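Local coordinates for protein thermostable carboxypeptidase 1 (Pyrococcus furiosus, PDB 1KA2) that removes amino acids one after another from the C-terminus of peptides as a cobalt-dependent metallocarboxypeptidase of broad specificity that spares proline, glycine and acidic residues, at residues K206-R209 against E210-E213; E377-A380 against K381-P384; E446-K450 against A451-P455. All coordinates share one frame; numbering follows the deposited sequence.

Contact 1: residues K206-R209 against E210-E213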
loop_
_atom_site.group_PDB
_atom_site.type_symbol
_atom_site.label_atom_id
_atom_site.label_comp_id
_atom_site.label_asym_id
_atom_site.label_seq_id
_atom_site.Cartn_x
_atom_site.Cartn_y
_atom_site.Cartn_z
ATOM N N LYS A 206 18.248 -25.038 -13.581
ATOM C CA LYS A 206 17.636 -24.481 -12.383
ATOM C C LYS A 206 18.536 -23.411 -11.773
ATOM O O LYS A 206 19.741 -23.408 -11.994
ATOM C CB LYS A 206 17.413 -25.573 -11.339
ATOM C CG LYS A 206 16.342 -26.588 -11.680
ATOM C CD LYS A 206 16.137 -27.560 -10.520
ATOM C CE LYS A 206 14.985 -28.530 -10.783
ATOM N NZ LYS A 206 15.148 -29.296 -12.054
ATOM N N TYR A 207 17.943 -22.502 -11.008
ATOM C CA TYR A 207 18.708 -21.449 -10.349
ATOM C C TYR A 207 18.065 -21.107 -9.016
ATOM O O TYR A 207 16.884 -21.381 -8.802
ATOM C CB TYR A 207 18.773 -20.196 -11.227
ATOM C CG TYR A 207 17.438 -19.518 -11.466
ATOM C CD1 TYR A 207 16.847 -18.726 -10.485
ATOM C CD2 TYR A 207 16.757 -19.692 -12.671
ATOM C CE1 TYR A 207 15.606 -18.124 -10.700
ATOM C CE2 TYR A 207 15.524 -19.101 -12.894
ATOM C CZ TYR A 207 14.950 -18.321 -11.907
ATOM O OH TYR A 207 13.705 -17.770 -12.116
ATOM N N GLU A 208 18.847 -20.527 -8.108
ATOM C CA GLU A 208 18.317 -20.122 -6.811
ATOM C C GLU A 208 17.891 -18.658 -6.944
ATOM O O GLU A 208 18.601 -17.853 -7.547
ATOM C CB GLU A 208 19.383 -20.288 -5.723
ATOM C CG GLU A 208 19.844 -21.731 -5.553
ATOM C CD GLU A 208 20.643 -21.948 -4.285
ATOM O OE1 GLU A 208 21.679 -21.268 -4.102
ATOM O OE2 GLU A 208 20.231 -22.806 -3.471
ATOM N N ARG A 209 16.727 -18.319 -6.396
ATOM C CA ARG A 209 16.205 -16.960 -6.493
ATOM C C ARG A 209 17.239 -15.832 -6.474
ATOM O O ARG A 209 17.320 -15.045 -7.413
ATOM C CB ARG A 209 15.175 -16.710 -5.391
ATOM C CG ARG A 209 14.547 -15.327 -5.462
ATOM C CD ARG A 209 13.305 -15.224 -4.597
ATOM N NE ARG A 209 12.950 -13.830 -4.347
ATOM C CZ ARG A 209 11.869 -13.435 -3.681
ATOM N NH1 ARG A 209 11.019 -14.333 -3.192
ATOM N NH2 ARG A 209 11.641 -12.141 -3.495
ATOM N N GLU A 210 18.031 -15.760 -5.414
ATOM C CA GLU A 210 19.021 -14.699 -5.291
ATOM C C GLU A 210 19.942 -14.524 -6.492
ATOM O O GLU A 210 20.376 -13.412 -6.771
ATOM C CB GLU A 210 19.855 -14.891 -4.021
ATOM C CG GLU A 210 19.062 -14.693 -2.735
ATOM C CD GLU A 210 19.955 -14.533 -1.510
ATOM O OE1 GLU A 210 20.809 -13.622 -1.518
ATOM O OE2 GLU A 210 19.803 -15.311 -0.540
ATOM N N TRP A 211 20.244 -15.608 -7.201
ATOM C CA TRP A 211 21.116 -15.509 -8.368
ATOM C C TRP A 211 20.523 -14.596 -9.439
ATOM O O TRP A 211 21.190 -13.683 -9.918
ATOM C CB TRP A 211 21.364 -16.885 -9.001
ATOM C CG TRP A 211 22.126 -17.862 -8.159
ATOM C CD1 TRP A 211 22.772 -17.612 -6.981
ATOM C CD2 TRP A 211 22.334 -19.251 -8.446
ATOM N NE1 TRP A 211 23.365 -18.760 -6.516
ATOM C CE2 TRP A 211 23.114 -19.782 -7.394
ATOM C CE3 TRP A 211 21.938 -20.099 -9.491
ATOM C CZ2 TRP A 211 23.505 -21.125 -7.355
ATOM C CZ3 TRP A 211 22.328 -21.436 -9.453
ATOM C CH2 TRP A 211 23.102 -21.933 -8.391
ATOM N N MET A 212 19.270 -14.856 -9.812
ATOM C CA MET A 212 18.609 -14.070 -10.842
ATOM C C MET A 212 18.202 -12.685 -10.387
ATOM O O MET A 212 18.124 -11.767 -11.206
ATOM C CB MET A 212 17.386 -14.810 -11.393
ATOM C CG MET A 212 17.760 -15.972 -12.295
ATOM S SD MET A 212 19.047 -15.478 -13.460
ATOM C CE MET A 212 18.120 -14.409 -14.538
ATOM N N GLU A 213 17.940 -12.515 -9.094
ATOM C CA GLU A 213 17.563 -11.187 -8.640
ATOM C C GLU A 213 18.782 -10.270 -8.727
ATOM O O GLU A 213 18.647 -9.052 -8.843
ATOM C CB GLU A 213 16.927 -11.215 -7.226
ATOM C CG GLU A 213 17.790 -11.607 -6.054
ATOM C CD GLU A 213 16.963 -11.771 -4.781
ATOM O OE1 GLU A 213 17.544 -11.869 -3.683
ATOM O OE2 GLU A 213 15.724 -11.812 -4.877
#
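Met212 lies across the ring of Tyr207, the two side chains crossing at about a right angle. Followed outward, Met212 CB comes 3.8 Å from Tyr207 CE1, at the rim of the ring. CG then sits over the ring centre, 3.4 Å from the centroid of Tyr207, in a CH-pi contact. A bend at chi2 (-46°) keeps SD above the same ring, 4.8 Å from the Tyr207 centroid, a more distant Met-aromatic contact; beyond it the chain leads away, and Met212 packs on Thr263 and Ile264 of helix 261-278. The phenol is pinned at its far end, where Tyr207 OH is hydrogen-bonded to Gly257 N.

Trp211 turns back along the incoming chain. Glu208 N stands over one indole face near its rim, and Glu208 CB covers the five-membered ring in a second CH-pi contact, 4.1 Å from the Trp211 centroid. Tyr207 CB adds an apolar touch at Trp211 CE3 (3.6 Å).

On the outer side, the extended Arg209 chain brings NE to Glu213 OE2 at 3.5 Å, a weak hydrogen bond within a salt bridge; the carboxylate stands almost perpendicular to the guanidinium plane. Trp211 N donates to Glu208 O (2.8 Å) and Glu213 N to Arg209 O (3.1 Å). The whole is a helix N-terminus, the first turn of helix 209-223, with the preceding loop folded back onto its side chains.

Contact 2: residues E377-A380 against K381-P384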
loop_
_atom_site.group_PDB
_atom_site.type_symbol
_atom_site.label_atom_id
_atom_site.label_comp_id
_atom_site.label_asym_id
_atom_site.label_seq_id
_atom_site.Cartn_x
_atom_site.Cartn_y
_atom_site.Cartn_z
ATOM N N GLU A 377 -25.022 -15.776 -33.819
ATOM C CA GLU A 377 -25.538 -16.413 -32.608
ATOM C C GLU A 377 -24.654 -17.624 -32.326
ATOM O O GLU A 377 -25.024 -18.766 -32.593
ATOM C CB GLU A 377 -27.004 -16.833 -32.806
ATOM C CG GLU A 377 -27.552 -17.870 -31.819
ATOM C CD GLU A 377 -27.400 -17.457 -30.359
ATOM O OE1 GLU A 377 -27.880 -16.360 -29.990
ATOM O OE2 GLU A 377 -26.797 -18.238 -29.589
ATOM N N ILE A 378 -23.467 -17.364 -31.788
ATOM C CA ILE A 378 -22.550 -18.445 -31.480
ATOM C C ILE A 378 -22.930 -19.155 -30.190
ATOM O O ILE A 378 -23.467 -18.575 -29.249
ATOM C CB ILE A 378 -21.113 -17.965 -31.388
ATOM C CG1 ILE A 378 -20.751 -17.258 -32.693
ATOM C CG2 ILE A 378 -20.199 -19.163 -31.138
ATOM C CD1 ILE A 378 -20.929 -18.113 -33.922
ATOM N N LYS A 379 -22.600 -20.432 -30.163
ATOM C CA LYS A 379 -22.907 -21.318 -29.057
ATOM C C LYS A 379 -21.676 -21.722 -28.240
ATOM O O LYS A 379 -20.719 -22.263 -28.783
ATOM C CB LYS A 379 -23.603 -22.539 -29.658
ATOM C CG LYS A 379 -23.277 -22.756 -31.159
ATOM C CD LYS A 379 -24.506 -22.515 -32.048
ATOM C CE LYS A 379 -25.766 -23.091 -31.386
ATOM N NZ LYS A 379 -26.985 -22.969 -32.217
ATOM N N ALA A 380 -21.708 -21.463 -26.936
ATOM C CA ALA A 380 -20.573 -21.791 -26.075
ATOM C C ALA A 380 -20.100 -23.233 -26.226
ATOM O O ALA A 380 -18.897 -23.508 -26.325
ATOM C CB ALA A 380 -20.926 -21.527 -24.631
ATOM N N LYS A 381 -21.058 -24.150 -26.227
ATOM C CA LYS A 381 -20.753 -25.565 -26.366
ATOM C C LYS A 381 -19.996 -25.839 -27.663
ATOM O O LYS A 381 -19.358 -26.867 -27.798
ATOM C CB LYS A 381 -22.036 -26.393 -26.369
ATOM C CG LYS A 381 -22.857 -26.216 -27.639
ATOM C CD LYS A 381 -23.778 -27.409 -27.860
ATOM C CE LYS A 381 -24.392 -27.401 -29.261
ATOM N NZ LYS A 381 -25.080 -28.676 -29.612
ATOM N N ASP A 382 -20.070 -24.921 -28.615
ATOM C CA ASP A 382 -19.390 -25.102 -29.891
ATOM C C ASP A 382 -18.059 -24.379 -30.035
ATOM O O ASP A 382 -17.365 -24.543 -31.041
ATOM C CB ASP A 382 -20.322 -24.684 -31.031
ATOM C CG ASP A 382 -21.416 -25.700 -31.285
ATOM O OD1 ASP A 382 -21.268 -26.474 -32.247
ATOM O OD2 ASP A 382 -22.399 -25.724 -30.520
ATOM N N LEU A 383 -17.709 -23.577 -29.036
ATOM C CA LEU A 383 -16.463 -22.821 -29.079
ATOM C C LEU A 383 -15.198 -23.690 -29.021
ATOM O O LEU A 383 -14.265 -23.497 -29.810
ATOM C CB LEU A 383 -16.450 -21.775 -27.955
ATOM C CG LEU A 383 -17.461 -20.641 -28.169
ATOM C CD1 LEU A 383 -17.450 -19.691 -26.984
ATOM C CD2 LEU A 383 -17.130 -19.890 -29.466
ATOM N N PRO A 384 -15.152 -24.665 -28.095
ATOM C CA PRO A 384 -13.976 -25.531 -27.981
ATOM C C PRO A 384 -13.474 -26.090 -29.310
ATOM O O PRO A 384 -12.274 -26.017 -29.597
ATOM C CB PRO A 384 -14.447 -26.610 -27.017
ATOM C CG PRO A 384 -15.321 -25.824 -26.084
ATOM C CD PRO A 384 -16.140 -24.999 -27.055
#
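The chain turns from extended residues at Ile378 and Lys379 into a 3-10 turn at 380-382, held by two successive i to i+3 bonds: Asp382 N donates to Lys379 O at 2.7 Å and Leu383 N to Ala380 O at 3.0 Å. Both donors stand well above the planes of the carbonyls they meet, the second by 62°, in keeping with the tight winding of a 3-10 turn.

Lys379 and Asp382 lie side by side and point the same way. What touches is the aliphatic part of the lysine: Lys379 CG comes 3.2 Å from Asp382 OD2, and Lys379 CB borders the same oxygen. The first torsion of Lys379 is far from staggered (chi1 23°), and further bends at chi2 and chi3 lead the ammonium away from the carboxylate, leaving Lys379 NZ 5.6 Å from Asp382 OD2. The opposite charges therefore do not meet, and OD2, buried here against lysine methylenes, has no polar partner in the model. Any attraction between Lys379 and Asp382 probably acts only through space.

On the inner side Ile378 and Leu383 cross at about a right angle. The branch methyl Ile378 CG2 rests against Leu383 CD2 at 3.6 Å, an apolar touch that bridges the turn from the extended part to the helix start. Leu383 CD1 reaches back over Ala380 CA, 3.9 Å away, while Pro384 CD lies 3.2 Å from Ala380 O.

The turn joins helix 359-375 to helix 383-395. Ile378 packs on Leu372 and Leu383 on Met373, both of the preceding helix; from helix 132-149, Leu135 meets Leu383 and Asp136 OD1 accepts a hydrogen bond from Ala380 N.

Contact 3: residues E446-K450 against A451-P455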
loop_
_atom_site.group_PDB
_atom_site.type_symbol
_atom_site.label_atom_id
_atom_site.label_comp_id
_atom_site.label_asym_id
_atom_site.label_seq_id
_atom_site.Cartn_x
_atom_site.Cartn_y
_atom_site.Cartn_z
ATOM N N GLU A 446 24.800 -0.582 -31.507
ATOM C CA GLU A 446 26.045 -0.284 -30.829
ATOM C C GLU A 446 25.784 0.316 -29.446
ATOM O O GLU A 446 26.472 -0.014 -28.482
ATOM C CB GLU A 446 26.878 0.662 -31.695
ATOM C CG GLU A 446 28.202 1.085 -31.082
ATOM C CD GLU A 446 29.023 1.952 -32.020
ATOM O OE1 GLU A 446 29.970 2.615 -31.541
ATOM O OE2 GLU A 446 28.726 1.964 -33.237
ATOM N N LYS A 447 24.787 1.191 -29.338
ATOM C CA LYS A 447 24.466 1.784 -28.044
ATOM C C LYS A 447 23.921 0.742 -27.054
ATOM O O LYS A 447 24.226 0.801 -25.861
ATOM C CB LYS A 447 23.468 2.933 -28.202
ATOM C CG LYS A 447 24.063 4.176 -28.866
ATOM C CD LYS A 447 23.125 5.377 -28.785
ATOM C CE LYS A 447 23.662 6.564 -29.577
ATOM N NZ LYS A 447 25.031 6.957 -29.151
ATOM N N VAL A 448 23.129 -0.212 -27.538
ATOM C CA VAL A 448 22.591 -1.248 -26.654
ATOM C C VAL A 448 23.726 -2.090 -26.065
ATOM O O VAL A 448 23.783 -2.321 -24.853
ATOM C CB VAL A 448 21.614 -2.184 -27.402
ATOM C CG1 VAL A 448 21.331 -3.451 -26.566
ATOM C CG2 VAL A 448 20.320 -1.445 -27.673
ATOM N N ALA A 449 24.625 -2.538 -26.933
ATOM C CA ALA A 449 25.754 -3.360 -26.519
ATOM C C ALA A 449 26.638 -2.660 -25.501
ATOM O O ALA A 449 27.331 -3.319 -24.731
ATOM C CB ALA A 449 26.585 -3.765 -27.735
ATOM N N LYS A 450 26.613 -1.331 -25.487
ATOM C CA LYS A 450 27.440 -0.587 -24.542
ATOM C C LYS A 450 26.679 -0.023 -23.343
ATOM O O LYS A 450 27.262 0.636 -22.484
ATOM C CB LYS A 450 28.179 0.533 -25.276
ATOM C CG LYS A 450 29.246 0.021 -26.222
ATOM C CD LYS A 450 29.880 1.152 -27.003
ATOM C CE LYS A 450 30.925 0.638 -27.978
ATOM N NZ LYS A 450 31.413 1.741 -28.855
ATOM N N ALA A 451 25.379 -0.299 -23.290
ATOM C CA ALA A 451 24.517 0.156 -22.205
ATOM C C ALA A 451 24.243 1.658 -22.245
ATOM O O ALA A 451 23.973 2.279 -21.214
ATOM C CB ALA A 451 25.116 -0.241 -20.848
ATOM N N GLU A 452 24.313 2.241 -23.436
ATOM C CA GLU A 452 24.033 3.663 -23.596
ATOM C C GLU A 452 22.572 3.826 -24.012
ATOM O O GLU A 452 22.264 4.032 -25.194
ATOM C CB GLU A 452 24.952 4.258 -24.658
ATOM C CG GLU A 452 26.418 4.250 -24.262
ATOM C CD GLU A 452 27.326 4.660 -25.404
ATOM O OE1 GLU A 452 27.051 5.695 -26.053
ATOM O OE2 GLU A 452 28.319 3.946 -25.649
ATOM N N PHE A 453 21.675 3.743 -23.034
ATOM C CA PHE A 453 20.246 3.848 -23.304
ATOM C C PHE A 453 19.606 5.224 -23.201
ATOM O O PHE A 453 18.458 5.398 -23.609
ATOM C CB PHE A 453 19.478 2.895 -22.399
ATOM C CG PHE A 453 19.899 1.469 -22.538
ATOM C CD1 PHE A 453 20.831 0.916 -21.662
ATOM C CD2 PHE A 453 19.356 0.670 -23.536
ATOM C CE1 PHE A 453 21.209 -0.411 -21.777
ATOM C CE2 PHE A 453 19.730 -0.658 -23.658
ATOM C CZ PHE A 453 20.658 -1.201 -22.775
ATOM N N ASP A 454 20.320 6.204 -22.663
ATOM C CA ASP A 454 19.731 7.526 -22.537
ATOM C C ASP A 454 19.160 8.085 -23.836
ATOM O O ASP A 454 18.024 8.551 -23.860
ATOM C CB ASP A 454 20.737 8.506 -21.926
ATOM C CG ASP A 454 20.998 8.226 -20.458
ATOM O OD1 ASP A 454 20.191 7.500 -19.835
ATOM O OD2 ASP A 454 21.999 8.736 -19.918
ATOM N N PRO A 455 19.931 8.053 -24.938
ATOM C CA PRO A 455 19.358 8.596 -26.177
ATOM C C PRO A 455 18.097 7.860 -26.642
ATOM O O PRO A 455 17.187 8.466 -27.217
ATOM C CB PRO A 455 20.519 8.502 -27.180
ATOM C CG PRO A 455 21.405 7.417 -26.614
ATOM C CD PRO A 455 21.343 7.676 -25.127
#
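Helix 444-450 winds down and the chain reverses at Ala451, which takes a positive phi (72°) that brings Glu452 N back to Lys447 O (2.8 Å). Just before it, Ala451 N bonds to Val448 O at 3.0 Å; this donor stands far above the carbonyl plane.

Lys447 carries most of the side-chain contact. Its CB lies 3.4 Å from Glu452 O, and further out CD presses on the pyrrolidine ring, with Lys447 CD only 3.4 Å from Pro455 CG, tighter than ordinary carbon packing. A bend at the last torsion, chi4 -56°, turns the ammonium aside from the otherwise extended chain. There Lys447 NZ is held chiefly by a salt bridge to Asp443 OD2; Glu452 OE1, 3.9 Å from Lys447 NZ, adds only a long one.

The other carboxylate oxygen of Glu452 lies along the aliphatic part of Lys450, the two side chains running alongside each other. Glu452 OE2 meets Lys450 CB at 3.4 Å, yet the lysine tip passes it by: NZ instead bonds Glu446 OE1 in a salt bridge one turn back along the helix, on the anti side of that carboxylate.

On the buried side Val448 and Phe453 meet obliquely, with Val448 CG2 at 4.1 Å from Phe453 CE2. Phe223 stands edge-to-face with the Phe453 ring, and Leu318 of helix 313-326 touches both Ala451 and Phe453. The reversal is a Schellman motif at the helix C-terminus, leading through a short linker into helix 454-465.

In the fold
Read from the N terminus, the three contacts follow in series, with no nesting or crossing, and each closes a turn at a helix end. Contact 1 closes the end of the loop that follows helix 169-192 and starts helix 209-223, beside helix 261-278, which carries the HEXXH motif. Contact 2 joins helix 359-375 to helix 383-395 against helix 132-149. Contact 3 ends helix 444-450 and leads into helix 454-465 next to helix 313-326. Contacts 2 and 3 lie on opposite sides of the chain's centre, their centres about 50 Å apart; contacts 1 and 3 are nearer, about 26 Å between centres, and Phe223, at the far end of the helix begun in contact 1, reaches Phe453 of contact 3.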